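Local coordinates for dihydroorotate dehydrogenase (Schistosoma mansoni, PDB 6UY4), which probably catalyses the oxidation of (S)-dihydroorotate to orotate by a quinone through its bound FMN, a step of de novo pyrimidine synthesis, at residues Gly113-Asn118 and Phe143-His148; His109-Thr114 and Gly167-Cys172; Asn118-Asn123 and Gly171-Ser176. One frame throughout, in Å; residues are numbered along the deposited sequence.

Contact 1 (Gly113-Asn118 and Phe143-His148). With FMN (flavin mononucleotide), chain G.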
loop_
_atom_site.group_PDB
_atom_site.type_symbol
_atom_site.label_atom_id
_atom_site.label_comp_id
_atom_site.label_asym_id
_atom_site.label_seq_id
_atom_site.Cartn_x
_atom_site.Cartn_y
_atom_site.Cartn_z
ATOM N N GLY A 113 -1.095 5.153 6.265
ATOM C CA GLY A 113 -1.984 5.817 5.332
ATOM C C GLY A 113 -3.102 4.906 4.874
ATOM O O GLY A 113 -3.149 3.736 5.269
ATOM N N THR A 114 -4.003 5.410 4.034
ATOM C CA THR A 114 -3.933 6.767 3.496
ATOM C C THR A 114 -4.512 7.797 4.465
ATOM O O THR A 114 -5.584 7.593 5.035
ATOM C CB THR A 114 -4.683 6.857 2.148
ATOM O OG1 THR A 114 -3.964 6.125 1.148
ATOM C CG2 THR A 114 -4.837 8.299 1.701
ATOM N N VAL A 115 -3.791 8.904 4.647
ATOM C CA VAL A 115 -4.172 9.966 5.570
ATOM C C VAL A 115 -4.693 11.149 4.766
ATOM O O VAL A 115 -4.043 11.597 3.814
ATOM C CB VAL A 115 -2.991 10.389 6.461
ATOM C CG1 VAL A 115 -3.442 11.409 7.495
ATOM C CG2 VAL A 115 -2.372 9.176 7.134
ATOM N N THR A 116 -5.861 11.649 5.151
ATOM C CA THR A 116 -6.483 12.834 4.581
ATOM C C THR A 116 -6.288 14.027 5.505
ATOM O O THR A 116 -6.022 13.861 6.700
ATOM C CB THR A 116 -7.979 12.590 4.351
ATOM O OG1 THR A 116 -8.596 12.186 5.579
ATOM C CG2 THR A 116 -8.191 11.511 3.297
ATOM N N PRO A 117 -6.393 15.261 4.982
ATOM C CA PRO A 117 -6.231 16.441 5.846
ATOM C C PRO A 117 -7.226 16.482 6.995
ATOM O O PRO A 117 -6.830 16.549 8.164
ATOM C CB PRO A 117 -6.443 17.612 4.878
ATOM C CG PRO A 117 -6.037 17.071 3.557
ATOM C CD PRO A 117 -6.476 15.634 3.558
ATOM N N ASN A 118 -8.527 16.445 6.676
ATOM C CA ASN A 118 -9.539 16.425 7.720
ATOM C C ASN A 118 -9.933 14.989 8.055
ATOM O O ASN A 118 -9.846 14.101 7.201
ATOM C CB ASN A 118 -10.777 17.200 7.279
ATOM C CG ASN A 118 -10.469 18.643 6.934
ATOM O OD1 ASN A 118 -9.664 19.295 7.598
ATOM N ND2 ASN A 118 -11.110 19.149 5.885
ATOM N N PHE A 143 -11.038 5.806 1.858
ATOM C CA PHE A 143 -10.148 6.683 2.619
ATOM C C PHE A 143 -10.799 7.120 3.937
ATOM O O PHE A 143 -11.239 8.259 4.108
ATOM C CB PHE A 143 -9.731 7.904 1.788
ATOM C CG PHE A 143 -8.848 7.574 0.614
ATOM C CD1 PHE A 143 -8.610 8.518 -0.372
ATOM C CD2 PHE A 143 -8.254 6.327 0.497
ATOM C CE1 PHE A 143 -7.801 8.224 -1.451
ATOM C CE2 PHE A 143 -7.445 6.027 -0.581
ATOM C CZ PHE A 143 -7.218 6.977 -1.557
ATOM N N ASN A 144 -10.846 6.174 4.870
ATOM C CA ASN A 144 -11.288 6.452 6.232
ATOM C C ASN A 144 -10.052 6.742 7.079
ATOM O O ASN A 144 -9.271 5.836 7.384
ATOM C CB ASN A 144 -12.101 5.288 6.797
ATOM C CG ASN A 144 -11.408 3.949 6.627
ATOM O OD1 ASN A 144 -10.810 3.674 5.589
ATOM N ND2 ASN A 144 -11.483 3.110 7.654
ATOM N N SER A 145 -9.868 8.008 7.447
ATOM C CA SER A 145 -8.667 8.436 8.145
ATOM C C SER A 145 -9.046 9.341 9.308
ATOM O O SER A 145 -10.136 9.916 9.348
ATOM C CB SER A 145 -7.698 9.162 7.201
ATOM O OG SER A 145 -6.463 9.425 7.842
ATOM N N ASP A 146 -8.122 9.460 10.259
ATOM C CA ASP A 146 -8.304 10.307 11.431
ATOM C C ASP A 146 -7.823 11.737 11.214
ATOM O O ASP A 146 -7.865 12.537 12.154
ATOM C CB ASP A 146 -7.576 9.702 12.636
ATOM C CG ASP A 146 -8.211 8.411 13.112
ATOM O OD1 ASP A 146 -9.224 7.990 12.514
ATOM O OD2 ASP A 146 -7.698 7.820 14.086
ATOM N N GLY A 147 -7.369 12.076 10.012
ATOM C CA GLY A 147 -6.901 13.413 9.714
ATOM C C GLY A 147 -5.395 13.546 9.862
ATOM O O GLY A 147 -4.701 12.671 10.386
ATOM N N HIS A 148 -4.888 14.684 9.382
ATOM C CA HIS A 148 -3.453 14.943 9.443
ATOM C C HIS A 148 -2.970 15.041 10.885
ATOM O O HIS A 148 -1.962 14.430 11.257
ATOM C CB HIS A 148 -3.115 16.225 8.684
ATOM C CG HIS A 148 -3.007 16.043 7.203
ATOM N ND1 HIS A 148 -3.165 14.819 6.590
ATOM C CD2 HIS A 148 -2.753 16.930 6.212
ATOM C CE1 HIS A 148 -3.016 14.960 5.285
ATOM N NE2 HIS A 148 -2.765 16.232 5.029
HETATM N N1 FMN G . -3.718 1.468 -0.782
HETATM C C2 FMN G . -3.447 2.805 -0.565
HETATM O O2 FMN G . -2.603 3.380 -1.250
HETATM N N3 FMN G . -4.119 3.498 0.420
HETATM C C4 FMN G . -5.067 2.860 1.193
HETATM O O4 FMN G . -5.667 3.479 2.071
HETATM C C4A FMN G . -5.344 1.515 0.978
HETATM N N5 FMN G . -6.291 0.871 1.746
HETATM C C5A FMN G . -6.562 -0.464 1.534
HETATM C C6 FMN G . -7.517 -1.107 2.315
HETATM C C7 FMN G . -7.798 -2.451 2.105
HETATM C C7M FMN G . -8.830 -3.139 2.950
HETATM C C8 FMN G . -7.122 -3.155 1.114
HETATM C C8M FMN G . -7.423 -4.607 0.886
HETATM C C9 FMN G . -6.167 -2.511 0.333
HETATM C C9A FMN G . -5.883 -1.164 0.541
HETATM N N10 FMN G . -4.932 -0.517 -0.229
HETATM C C10 FMN G . -4.665 0.820 -0.014
HETATM C "C1'" FMN G . -4.189 -1.245 -1.309
HETATM C "C2'" FMN G . -2.943 -1.915 -0.744
HETATM O "O2'" FMN G . -2.148 -0.961 -0.076
HETATM C "C3'" FMN G . -2.117 -2.550 -1.854
HETATM O "O3'" FMN G . -1.875 -1.598 -2.866
HETATM C "C4'" FMN G . -2.804 -3.768 -2.464
HETATM O "O4'" FMN G . -3.723 -4.333 -1.554
HETATM C "C5'" FMN G . -1.744 -4.799 -2.812
HETATM O "O5'" FMN G . -2.332 -6.034 -3.133
HETATM P P FMN G . -2.050 -7.292 -2.173
HETATM O O1P FMN G . -2.727 -8.500 -2.772
HETATM O O2P FMN G . -0.564 -7.526 -2.034
HETATM O O3P FMN G . -2.652 -7.009 -0.821
#
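Pro117 sets its CA over the face of the His148 imidazole, and Thr114 meets Phe143 in a similar way, where the end of the barrel strand 109-115 in this TIM-barrel dihydroorotate dehydrogenase passes the segment that runs into helix 147-153. The Phe143 ring has its face turned to Thr114, whose CG2 stands 4.0 Å from the ring centroid and nearly on its normal, a CH-pi contact. CG2 takes this place anti to the backbone N, which leaves OG1 beside that N (chi1 -69°). Backbone and hydroxyl can then grip the flavin together: Thr114 N donates to FMN O4 over 3.2 Å, and FMN N3 donates to Thr114 OG1 over 2.7 Å. OG1 is also hydrogen-bonded to Asn169 OD1. One residue thus pairs with the imide edge of the isoalloxazine while its methyl covers a phenylalanine.

Between these two ring contacts sits Ser145, its CB 3.5 Å from Thr116 OG1 and its hydroxyl turned to the backbone of Val115. The hydroxyl of Thr116 donates to Asn118 O. Further out, Pro117 and His148 run side by side in the same direction; Pro117 CA is 3.4 Å from the imidazole centroid, only 2° off the normal, while Val115 CG1 comes to the ring edge. Phe190 of helix 179-190 meets this imidazole edge-to-face. A nearly straight bond (174°) closes the pair, His148 N reaching Pro117 O at 3.0 Å from above the carbonyl plane.

Contact 2 (His109-Thr114 and Gly167-Cys172). With FMN (flavin mononucleotide), chain G.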
loop_
_atom_site.group_PDB
_atom_site.type_symbol
_atom_site.label_atom_id
_atom_site.label_comp_id
_atom_site.label_asym_id
_atom_site.label_seq_id
_atom_site.Cartn_x
_atom_site.Cartn_y
_atom_site.Cartn_z
ATOM N N HIS A 109 9.434 -2.239 6.557
ATOM C CA HIS A 109 8.892 -0.890 6.506
ATOM C C HIS A 109 7.373 -0.954 6.501
ATOM O O HIS A 109 6.774 -1.891 5.966
ATOM C CB HIS A 109 9.407 -0.113 5.286
ATOM C CG HIS A 109 8.998 -0.696 3.970
ATOM N ND1 HIS A 109 9.689 -1.723 3.364
ATOM C CD2 HIS A 109 7.981 -0.381 3.134
ATOM C CE1 HIS A 109 9.108 -2.021 2.214
ATOM N NE2 HIS A 109 8.069 -1.223 2.052
ATOM N N ILE A 110 6.758 0.052 7.119
ATOM C CA ILE A 110 5.308 0.189 7.179
ATOM C C ILE A 110 4.925 1.486 6.482
ATOM O O ILE A 110 5.563 2.524 6.690
ATOM C CB ILE A 110 4.789 0.183 8.633
ATOM C CG1 ILE A 110 5.385 -0.988 9.415
ATOM C CG2 ILE A 110 3.269 0.127 8.659
ATOM C CD1 ILE A 110 5.022 -2.341 8.857
ATOM N N GLU A 111 3.886 1.425 5.659
ATOM C CA GLU A 111 3.389 2.586 4.929
ATOM C C GLU A 111 2.091 3.034 5.600
ATOM O O GLU A 111 1.008 2.542 5.286
ATOM C CB GLU A 111 3.188 2.257 3.451
ATOM C CG GLU A 111 2.752 3.435 2.596
ATOM C CD GLU A 111 2.924 3.167 1.112
ATOM O OE1 GLU A 111 4.009 2.686 0.718
ATOM O OE2 GLU A 111 1.977 3.431 0.341
ATOM N N VAL A 112 2.216 3.968 6.542
ATOM C CA VAL A 112 1.049 4.527 7.211
ATOM C C VAL A 112 0.224 5.321 6.207
ATOM O O VAL A 112 0.764 6.074 5.386
ATOM C CB VAL A 112 1.482 5.405 8.399
ATOM C CG1 VAL A 112 0.271 5.999 9.101
ATOM C CG2 VAL A 112 2.328 4.602 9.373
ATOM N N GLY A 113 -1.095 5.153 6.265
ATOM C CA GLY A 113 -1.984 5.817 5.332
ATOM C C GLY A 113 -3.102 4.906 4.874
ATOM O O GLY A 113 -3.149 3.736 5.269
ATOM N N THR A 114 -4.003 5.410 4.034
ATOM C CA THR A 114 -3.933 6.767 3.496
ATOM C C THR A 114 -4.512 7.797 4.465
ATOM O O THR A 114 -5.584 7.593 5.035
ATOM C CB THR A 114 -4.683 6.857 2.148
ATOM O OG1 THR A 114 -3.964 6.125 1.148
ATOM C CG2 THR A 114 -4.837 8.299 1.701
ATOM N N GLY A 167 6.810 5.078 5.932
ATOM C CA GLY A 167 6.352 6.003 4.918
ATOM C C GLY A 167 4.930 6.445 5.182
ATOM O O GLY A 167 4.199 5.773 5.917
ATOM N N VAL A 168 4.520 7.569 4.602
ATOM C CA VAL A 168 3.175 8.100 4.778
ATOM C C VAL A 168 2.529 8.246 3.409
ATOM O O VAL A 168 3.109 8.856 2.504
ATOM C CB VAL A 168 3.184 9.447 5.525
ATOM C CG1 VAL A 168 1.770 9.987 5.654
ATOM C CG2 VAL A 168 3.818 9.285 6.896
ATOM N N ASN A 169 1.333 7.681 3.261
ATOM C CA ASN A 169 0.567 7.757 2.025
ATOM C C ASN A 169 -0.469 8.867 2.161
ATOM O O ASN A 169 -1.376 8.775 2.994
ATOM C CB ASN A 169 -0.108 6.421 1.721
ATOM C CG ASN A 169 -0.772 6.400 0.362
ATOM O OD1 ASN A 169 -1.836 6.988 0.169
ATOM N ND2 ASN A 169 -0.151 5.713 -0.589
ATOM N N LEU A 170 -0.336 9.904 1.338
ATOM C CA LEU A 170 -1.172 11.091 1.451
ATOM C C LEU A 170 -2.381 10.996 0.529
ATOM O O LEU A 170 -2.294 10.461 -0.580
ATOM C CB LEU A 170 -0.358 12.341 1.120
ATOM C CG LEU A 170 0.969 12.445 1.872
ATOM C CD1 LEU A 170 1.824 13.558 1.300
ATOM C CD2 LEU A 170 0.723 12.663 3.354
ATOM N N GLY A 171 -3.513 11.525 0.998
ATOM C CA GLY A 171 -4.735 11.538 0.222
ATOM C C GLY A 171 -5.486 12.841 0.418
ATOM O O GLY A 171 -5.051 13.725 1.155
ATOM N N CYS A 172 -6.628 12.938 -0.259
ATOM C CA CYS A 172 -7.480 14.113 -0.191
ATOM C C CYS A 172 -8.846 13.739 0.371
ATOM O O CYS A 172 -9.272 12.582 0.311
ATOM C CB CYS A 172 -7.646 14.765 -1.571
ATOM S SG CYS A 172 -8.520 13.744 -2.775
HETATM N N1 FMN G . -3.718 1.468 -0.782
HETATM C C2 FMN G . -3.447 2.805 -0.565
HETATM O O2 FMN G . -2.603 3.380 -1.250
HETATM N N3 FMN G . -4.119 3.498 0.420
HETATM C C4 FMN G . -5.067 2.860 1.193
HETATM O O4 FMN G . -5.667 3.479 2.071
HETATM C C4A FMN G . -5.344 1.515 0.978
HETATM N N5 FMN G . -6.291 0.871 1.746
HETATM C C5A FMN G . -6.562 -0.464 1.534
HETATM C C6 FMN G . -7.517 -1.107 2.315
HETATM C C7 FMN G . -7.798 -2.451 2.105
HETATM C C7M FMN G . -8.830 -3.139 2.950
HETATM C C8 FMN G . -7.122 -3.155 1.114
HETATM C C8M FMN G . -7.423 -4.607 0.886
HETATM C C9 FMN G . -6.167 -2.511 0.333
HETATM C C9A FMN G . -5.883 -1.164 0.541
HETATM N N10 FMN G . -4.932 -0.517 -0.229
HETATM C C10 FMN G . -4.665 0.820 -0.014
HETATM C "C1'" FMN G . -4.189 -1.245 -1.309
HETATM C "C2'" FMN G . -2.943 -1.915 -0.744
HETATM O "O2'" FMN G . -2.148 -0.961 -0.076
HETATM C "C3'" FMN G . -2.117 -2.550 -1.854
HETATM O "O3'" FMN G . -1.875 -1.598 -2.866
HETATM C "C4'" FMN G . -2.804 -3.768 -2.464
HETATM O "O4'" FMN G . -3.723 -4.333 -1.554
HETATM C "C5'" FMN G . -1.744 -4.799 -2.812
HETATM O "O5'" FMN G . -2.332 -6.034 -3.133
HETATM P P FMN G . -2.050 -7.292 -2.173
HETATM O O1P FMN G . -2.727 -8.500 -2.772
HETATM O O2P FMN G . -0.564 -7.526 -2.034
HETATM O O3P FMN G . -2.652 -7.009 -0.821
#
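Glu111 and Asn169 both hold CG anti to the backbone N (chi1 -176° and -173°), and this carries CG of both out on the same face of the parallel barrel sheet, where the polar groups meet. They belong to strands 109-115 and 165-170, neighbours in the TIM barrel, and their side chains cross with carboxylate and amide planes only 13° apart. Asn169 ND2 donates to Glu111 OE2 over 3.3 Å, on its anti side and somewhat out of the carboxylate plane. The other carboxylate oxygen, OE1, accepts from Gln352 and Tyr196, so this buried acid is held at both oxygens; ND2 also bonds to OD1 of the FMN-binding Asn200.

On its other branch Asn169 OD1 accepts the hydroxyl of Thr114, although the modelled separation is too short to be trusted in detail. Asn169 is itself part of the flavin pocket, ND2 lying 3.4 Å from FMN O2, and probably helps to orient the Thr114 hydroxyl.

The backbones run in parallel ladder fashion. Gly167 N bonds to Ile110 O at 2.9 Å, Asn169 N to Val112 O at 2.7 Å, and a weak, bent bond joins Val112 N to Gly167 O. Val112 and Val168 turn to the other face, where Val168 packs on Phe190. Gly113, with backbone angles suited to glycine, precedes a cis peptide to Thr114, whose CG2 packs 3.6 Å from Gly171 N.

Contact 3 (Asn118-Asn123 and Gly171-Ser176)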
loop_
_atom_site.group_PDB
_atom_site.type_symbol
_atom_site.label_atom_id
_atom_site.label_comp_id
_atom_site.label_asym_id
_atom_site.label_seq_id
_atom_site.Cartn_x
_atom_site.Cartn_y
_atom_site.Cartn_z
ATOM N N ASN A 118 -8.527 16.445 6.676
ATOM C CA ASN A 118 -9.539 16.425 7.720
ATOM C C ASN A 118 -9.933 14.989 8.055
ATOM O O ASN A 118 -9.846 14.101 7.201
ATOM C CB ASN A 118 -10.777 17.200 7.279
ATOM C CG ASN A 118 -10.469 18.643 6.934
ATOM O OD1 ASN A 118 -9.664 19.295 7.598
ATOM N ND2 ASN A 118 -11.110 19.149 5.885
ATOM N N PRO A 119 -10.354 14.732 9.292
ATOM C CA PRO A 119 -10.861 13.395 9.634
ATOM C C PRO A 119 -12.054 13.031 8.761
ATOM O O PRO A 119 -12.980 13.825 8.580
ATOM C CB PRO A 119 -11.253 13.532 11.110
ATOM C CG PRO A 119 -10.412 14.659 11.619
ATOM C CD PRO A 119 -10.276 15.615 10.469
ATOM N N GLN A 120 -12.023 11.819 8.213
ATOM C CA GLN A 120 -12.995 11.393 7.217
ATOM C C GLN A 120 -13.625 10.075 7.638
ATOM O O GLN A 120 -12.958 9.216 8.223
ATOM C CB GLN A 120 -12.340 11.250 5.840
ATOM C CG GLN A 120 -13.308 11.299 4.676
ATOM C CD GLN A 120 -12.598 11.393 3.342
ATOM O OE1 GLN A 120 -12.930 12.233 2.508
ATOM N NE2 GLN A 120 -11.612 10.529 3.134
ATOM N N LEU A 121 -14.915 9.917 7.330
ATOM C CA LEU A 121 -15.623 8.703 7.719
ATOM C C LEU A 121 -15.429 7.589 6.696
ATOM O O LEU A 121 -15.225 6.428 7.068
ATOM C CB LEU A 121 -17.112 9.000 7.909
ATOM C CG LEU A 121 -17.484 9.917 9.079
ATOM C CD1 LEU A 121 -18.964 10.258 9.035
ATOM C CD2 LEU A 121 -17.121 9.261 10.400
ATOM N N GLY A 122 -15.495 7.921 5.414
ATOM C CA GLY A 122 -15.380 6.933 4.360
ATOM C C GLY A 122 -16.735 6.472 3.865
ATOM O O GLY A 122 -17.790 6.990 4.241
ATOM N N ASN A 123 -16.692 5.464 2.998
ATOM C CA ASN A 123 -17.911 4.920 2.425
ATOM C C ASN A 123 -18.667 4.087 3.457
ATOM O O ASN A 123 -18.132 3.698 4.499
ATOM C CB ASN A 123 -17.591 4.072 1.193
ATOM C CG ASN A 123 -17.040 4.900 0.046
ATOM O OD1 ASN A 123 -17.448 6.043 -0.165
ATOM N ND2 ASN A 123 -16.111 4.322 -0.706
ATOM N N GLY A 171 -3.513 11.525 0.998
ATOM C CA GLY A 171 -4.735 11.538 0.222
ATOM C C GLY A 171 -5.486 12.841 0.418
ATOM O O GLY A 171 -5.051 13.725 1.155
ATOM N N CYS A 172 -6.628 12.938 -0.259
ATOM C CA CYS A 172 -7.480 14.113 -0.191
ATOM C C CYS A 172 -8.846 13.739 0.371
ATOM O O CYS A 172 -9.272 12.582 0.311
ATOM C CB CYS A 172 -7.646 14.765 -1.571
ATOM S SG CYS A 172 -8.520 13.744 -2.775
ATOM N N ASN A 173 -9.529 14.738 0.922
ATOM C CA ASN A 173 -10.864 14.524 1.454
ATOM C C ASN A 173 -11.877 14.383 0.321
ATOM O O ASN A 173 -11.639 14.785 -0.820
ATOM C CB ASN A 173 -11.264 15.674 2.379
ATOM C CG ASN A 173 -10.603 15.584 3.740
ATOM O OD1 ASN A 173 -9.786 16.430 4.107
ATOM N ND2 ASN A 173 -10.958 14.556 4.502
ATOM N N LYS A 174 -13.026 13.789 0.656
ATOM C CA LYS A 174 -14.079 13.604 -0.338
ATOM C C LYS A 174 -14.696 14.939 -0.740
ATOM O O LYS A 174 -14.949 15.181 -1.926
ATOM C CB LYS A 174 -15.150 12.658 0.206
ATOM C CG LYS A 174 -16.268 12.332 -0.774
ATOM C CD LYS A 174 -17.329 11.456 -0.119
ATOM C CE LYS A 174 -18.430 11.079 -1.099
ATOM N NZ LYS A 174 -17.919 10.239 -2.218
ATOM N N THR A 175 -14.937 15.817 0.232
ATOM C CA THR A 175 -15.540 17.119 -0.006
ATOM C C THR A 175 -14.504 18.204 -0.281
ATOM O O THR A 175 -14.784 19.387 -0.058
ATOM C CB THR A 175 -16.407 17.518 1.189
ATOM O OG1 THR A 175 -15.565 17.916 2.278
ATOM C CG2 THR A 175 -17.260 16.340 1.634
ATOM N N SER A 176 -13.322 17.829 -0.760
ATOM C CA SER A 176 -12.249 18.793 -0.950
ATOM C C SER A 176 -12.508 19.667 -2.171
ATOM O O SER A 176 -12.979 19.194 -3.209
ATOM C CB SER A 176 -10.911 18.071 -1.102
ATOM O OG SER A 176 -9.865 18.991 -1.360
#
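Asn173 turns its carboxamide to the backbone of Asn118 and uses both ends of it. Its OD1 accepts Asn118 N at 2.9 Å, the donor lying in the carbonyl plane on a lone pair, while ND2 donates to Asn118 O at 3.0 Å, almost straight at 176°. This second bond leaves ND2 within the amide plane but reaches Asn118 O from above its carbonyl plane. Two bonds to one residue fix the rotation of the amide, so the side-chain amide pairs with the backbone N-H and C=O of Asn118. The side chain of Asn118 crosses that of Asn173 at about a right angle, Asn118 CB lying 3.4 Å from Asn173 OD1.

Gln120 supplies the second approach. Its extended chain slides past Asn173 in the opposite direction, CB 3.8 Å from Asn173 ND2, and its amide plane stands nearly perpendicular (88°) to that of Asn173. Gln120 OE1 faces the backbone N of Lys174 and comes to 3.2 Å from Lys174 CB; the bond to that N is modelled too short for its length to be relied on. NE2 of the same amide faces Phe143 O, a probable hydrogen bond that is also modelled short.

Further out, Asp182 OD2 accepts Asn173 N and so helps to position Asn173, which opens a type I turn to Ser176 with a weak Ser176 N to Asn173 O bond across it. Bonds from Arg127 to the carbonyls of Leu121 and Asn123, and from Asn123 ND2 to Arg140 O, hold the rest of the 118-123 loop. The contact therefore joins the loop leading from strand 109-115 to strand 128-131 with the one running from strand 165-170 into helix 179-190, whose Pro179, Asp182 and Tyr183 pack against Cys172.

In the fold
The three contacts lie on and beyond the C-terminal ends of neighbouring strands 109-115 and 165-170, with 143-148 packed against the first. Contacts 1 and 2, with centres about 9 Å apart, share Gly113 and Thr114 and both touch FMN; the ladder of contact 2 runs on into contact 1, where Val115 N probably bonds to Asn169 O and Val115 O to Gly171 N, each at 2.9 Å. Contact 3 takes over where both strands have ended: its centre is about 7 Å from that of contact 1, with which it shares Asn118. It does not touch the flavin, the Gln120 side chain coming to about 9 Å from FMN, but Gln120 NE2 probably bonds to Phe143 O, and Phe143 packs on the flavin-binding Thr114.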